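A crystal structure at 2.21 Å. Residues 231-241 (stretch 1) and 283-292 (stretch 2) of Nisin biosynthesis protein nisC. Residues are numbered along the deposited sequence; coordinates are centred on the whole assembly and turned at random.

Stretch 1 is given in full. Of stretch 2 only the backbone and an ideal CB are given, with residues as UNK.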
# COMPACT_ATOMS: atom_id res chain seq x y z
N ALA A 231 17.85 6.49 -8.19
CA ALA A 231 16.74 5.60 -8.57
C ALA A 231 15.40 6.33 -8.51
O ALA A 231 14.55 6.20 -9.40
CB ALA A 231 16.71 4.37 -7.68
N LEU A 232 15.23 7.12 -7.46
CA LEU A 232 14.03 7.93 -7.27
C LEU A 232 13.86 8.97 -8.40
O LEU A 232 12.78 9.08 -8.97
CB LEU A 232 14.12 8.65 -5.92
CG LEU A 232 13.00 9.62 -5.52
CD1 LEU A 232 11.63 8.93 -5.60
CD2 LEU A 232 13.26 10.21 -4.13
N GLN A 233 14.93 9.71 -8.68
CA GLN A 233 14.96 10.68 -9.77
C GLN A 233 14.59 10.07 -11.13
O GLN A 233 13.75 10.61 -11.85
CB GLN A 233 16.34 11.33 -9.85
CG GLN A 233 16.30 12.73 -10.39
CD GLN A 233 16.00 13.77 -9.31
OE1 GLN A 233 15.05 14.55 -9.43
NE2 GLN A 233 16.82 13.80 -8.25
N LYS A 234 15.22 8.94 -11.46
CA LYS A 234 14.95 8.20 -12.70
C LYS A 234 13.48 7.78 -12.81
O LYS A 234 12.86 7.93 -13.87
CB LYS A 234 15.85 6.98 -12.81
CG LYS A 234 15.51 6.09 -14.00
CD LYS A 234 16.71 5.27 -14.48
CE LYS A 234 16.28 4.44 -15.68
NZ LYS A 234 17.26 3.36 -16.02
N ILE A 235 12.93 7.26 -11.71
CA ILE A 235 11.54 6.86 -11.66
C ILE A 235 10.63 8.05 -11.98
O ILE A 235 9.75 7.94 -12.82
CB ILE A 235 11.18 6.18 -10.30
CG1 ILE A 235 11.84 4.80 -10.22
CG2 ILE A 235 9.65 6.09 -10.09
CD1 ILE A 235 11.72 4.13 -8.86
N ILE A 236 10.88 9.20 -11.36
CA ILE A 236 10.04 10.36 -11.60
C ILE A 236 10.20 10.84 -13.04
O ILE A 236 9.22 11.14 -13.71
CB ILE A 236 10.28 11.49 -10.57
CG1 ILE A 236 9.86 11.03 -9.17
CG2 ILE A 236 9.46 12.73 -10.95
CD1 ILE A 236 10.52 11.83 -8.06
N PHE A 237 11.45 10.89 -13.51
CA PHE A 237 11.75 11.23 -14.91
C PHE A 237 10.98 10.34 -15.90
O PHE A 237 10.50 10.82 -16.94
CB PHE A 237 13.27 11.14 -15.15
CG PHE A 237 13.71 11.47 -16.57
CD1 PHE A 237 14.25 12.72 -16.87
CD2 PHE A 237 13.64 10.51 -17.58
CE1 PHE A 237 14.70 13.02 -18.18
CE2 PHE A 237 14.08 10.81 -18.89
CZ PHE A 237 14.61 12.06 -19.18
N ILE A 238 10.82 9.05 -15.56
CA ILE A 238 10.06 8.12 -16.40
C ILE A 238 8.56 8.43 -16.36
O ILE A 238 7.88 8.34 -17.38
CB ILE A 238 10.33 6.62 -16.06
CG1 ILE A 238 11.79 6.24 -16.39
CG2 ILE A 238 9.36 5.71 -16.82
CD1 ILE A 238 12.23 4.92 -15.81
N TYR A 239 8.04 8.81 -15.20
CA TYR A 239 6.66 9.29 -15.12
C TYR A 239 6.46 10.55 -15.96
O TYR A 239 5.49 10.64 -16.72
CB TYR A 239 6.16 9.42 -13.67
CG TYR A 239 5.69 8.09 -13.17
CD1 TYR A 239 4.37 7.66 -13.38
CD2 TYR A 239 6.58 7.20 -12.57
CE1 TYR A 239 3.95 6.39 -12.98
CE2 TYR A 239 6.18 5.95 -12.14
CZ TYR A 239 4.86 5.55 -12.35
OH TYR A 239 4.50 4.31 -11.92
N GLU A 240 7.39 11.50 -15.85
CA GLU A 240 7.30 12.75 -16.59
C GLU A 240 7.34 12.49 -18.09
O GLU A 240 6.63 13.17 -18.85
CB GLU A 240 8.44 13.72 -16.19
CG GLU A 240 8.24 14.44 -14.84
CD GLU A 240 7.03 15.37 -14.82
OE1 GLU A 240 7.18 16.58 -15.09
OE2 GLU A 240 5.90 14.87 -14.56
N LYS A 241 8.15 11.52 -18.51
CA LYS A 241 8.33 11.27 -19.95
C LYS A 241 7.10 10.62 -20.56
O LYS A 241 6.66 11.01 -21.65
CB LYS A 241 9.57 10.42 -20.24
CG LYS A 241 10.22 10.70 -21.62
CD LYS A 241 11.15 11.94 -21.54
CE LYS A 241 11.98 12.14 -22.80
NZ LYS A 241 11.18 12.70 -23.95
N UNK A 283 -2.75 6.93 -7.02
CA UNK A 283 -1.53 6.33 -6.46
C UNK A 283 -0.26 6.97 -6.99
O UNK A 283 0.69 7.20 -6.25
CB UNK A 283 -1.50 4.83 -6.76
N UNK A 284 -0.24 7.26 -8.29
CA UNK A 284 0.89 7.96 -8.92
C UNK A 284 1.13 9.33 -8.27
O UNK A 284 2.27 9.75 -8.13
CB UNK A 284 0.64 8.13 -10.42
N UNK A 285 0.07 10.02 -7.84
CA UNK A 285 0.23 11.34 -7.19
C UNK A 285 1.08 11.25 -5.92
O UNK A 285 1.72 12.22 -5.55
CB UNK A 285 -1.14 11.93 -6.85
N UNK A 286 1.05 10.10 -5.25
CA UNK A 286 1.89 9.87 -4.06
C UNK A 286 3.39 9.92 -4.40
O UNK A 286 4.19 10.51 -3.68
CB UNK A 286 1.55 8.52 -3.43
N UNK A 287 3.77 9.30 -5.51
CA UNK A 287 5.16 9.40 -5.98
C UNK A 287 5.61 10.86 -6.10
O UNK A 287 6.69 11.21 -5.65
CB UNK A 287 5.31 8.70 -7.33
N UNK A 288 4.78 11.72 -6.69
CA UNK A 288 5.19 13.08 -6.96
C UNK A 288 5.23 13.87 -5.64
O UNK A 288 6.09 14.73 -5.42
CB UNK A 288 4.25 13.74 -7.97
N UNK A 289 4.29 13.55 -4.76
CA UNK A 289 4.17 14.21 -3.49
C UNK A 289 5.43 13.89 -2.69
O UNK A 289 6.17 14.80 -2.28
CB UNK A 289 2.90 13.78 -2.75
N UNK A 290 5.67 12.58 -2.47
CA UNK A 290 6.80 12.10 -1.70
C UNK A 290 8.15 12.45 -2.32
O UNK A 290 9.06 12.88 -1.61
CB UNK A 290 6.69 10.58 -1.53
N UNK A 291 8.27 12.26 -3.63
CA UNK A 291 9.48 12.70 -4.38
C UNK A 291 9.74 14.18 -4.22
O UNK A 291 10.87 14.60 -3.90
CB UNK A 291 9.34 12.38 -5.87
N UNK A 292 8.69 14.98 -4.40
CA UNK A 292 8.76 16.43 -4.25
C UNK A 292 9.18 16.90 -2.87
O UNK A 292 9.98 17.83 -2.74
CB UNK A 292 7.40 17.04 -4.59

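Both stretches are helical, their N-to-C directions 133° apart and their axes 10.8 Å apart at closest approach.

Position 283 lies out of reach of stretch 1, and its helical backbone angles would accept almost any residue; it is Gly 283.

At position 284 the CA-to-CB bond points toward stretch 1, and the ideal CB stands 4.5 Å from CE1 of Tyr 239. An aromatic ring offers a carbon-rich surface, so a medium-sized apolar side chain such as valine, leucine, isoleucine or methionine would suit. The residue is Ile 284, whose CG1 packs 3.6 Å from Tyr 239 CE1.

Positions 285 and 286 are both out of reach, and stretch 1 does not restrict them. They are Ser 285, its OG hydrogen-bonded elsewhere in the structure, and Leu 286.

Position 287 again points toward stretch 1. Its ideal CB is 5.4 Å from Ile 236 CG1, which leaves room for a side chain to extend into a hollow lined by Leu 232, Ile 235, Ile 236 and Tyr 239. No charge there asks for a partner, so leucine, isoleucine or methionine would fit. Leu 287 (chi1 t, chi2 p) fills the hollow as a knob: CD1 lies 4.0 Å from Ile 236 CG1, while CD2 lies 3.3 Å from Tyr 239 CD2.

Position 288 points sideways, with nothing of stretch 1 within 5.5 Å of its ideal CB. A long side chain could nevertheless run past Ile 236 to the carboxylate of Glu 240, an acceptor. Lysine, arginine or tyrosine could supply a donor, and a ring could also cover the apolar surface on the way. Tyr 288 does both: its OH donates a 2.6 Å hydrogen bond to Glu 240 OE2, and its CE1 and CE2 lie 4.2 Å from Ile 236 CG2 and 3.9 Å from Tyr 239 CB, respectively.

Position 289 is out of reach and could hold many residues; it is Leu 289. Position 290 points sideways with nothing of stretch 1 within 5.5 Å of its ideal CB, so many side chains, small or large, would be allowed; the ring of Tyr 290 makes no contact with stretch 1.

Position 291 is the tight one. Its CA-to-CB direction is toward stretch 1, but the ideal CB would fall 2.5 Å from Ile 236 CD1, a clash, so only glycine suits the geometry as it stands. With Gly 291, Ile 236 CD1 rests 3.9 Å from the CA itself.

Position 292 points away, yet an ideal CB would lie 2.8 Å from the O of Tyr 288, a clash within its own helix; Gly 292 avoids it.

Stretch 2 283-292: GISLLYLYGG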
# COMPACT_ATOMS: atom_id res chain seq x y z
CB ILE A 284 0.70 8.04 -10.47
CG1 ILE A 284 0.87 6.65 -11.10
CG2 ILE A 284 1.64 9.09 -11.11
CD1 ILE A 284 0.18 6.50 -12.45
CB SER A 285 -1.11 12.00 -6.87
OG SER A 285 -1.80 11.39 -5.78
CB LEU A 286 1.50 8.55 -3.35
CG LEU A 286 0.10 8.51 -2.71
CD1 LEU A 286 -0.28 7.09 -2.19
CD2 LEU A 286 0.04 9.50 -1.60
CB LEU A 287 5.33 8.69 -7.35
CG LEU A 287 6.70 8.89 -8.02
CD1 LEU A 287 7.84 8.20 -7.23
CD2 LEU A 287 6.67 8.37 -9.46
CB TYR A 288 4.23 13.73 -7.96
CG TYR A 288 4.49 13.39 -9.43
CD1 TYR A 288 5.22 14.28 -10.24
CD2 TYR A 288 4.03 12.20 -10.01
CE1 TYR A 288 5.49 13.99 -11.59
CE2 TYR A 288 4.28 11.91 -11.37
CZ TYR A 288 5.00 12.82 -12.15
OH TYR A 288 5.27 12.58 -13.49
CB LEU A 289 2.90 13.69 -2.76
CG LEU A 289 2.72 14.20 -1.34
CD1 LEU A 289 2.66 15.75 -1.40
CD2 LEU A 289 1.50 13.62 -0.66
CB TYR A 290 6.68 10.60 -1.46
CG TYR A 290 5.47 10.16 -0.62
CD1 TYR A 290 4.93 10.99 0.38
CD2 TYR A 290 4.90 8.91 -0.81
CE1 TYR A 290 3.83 10.57 1.16
CE2 TYR A 290 3.81 8.49 -0.06
CZ TYR A 290 3.29 9.31 0.92
OH TYR A 290 2.20 8.88 1.64
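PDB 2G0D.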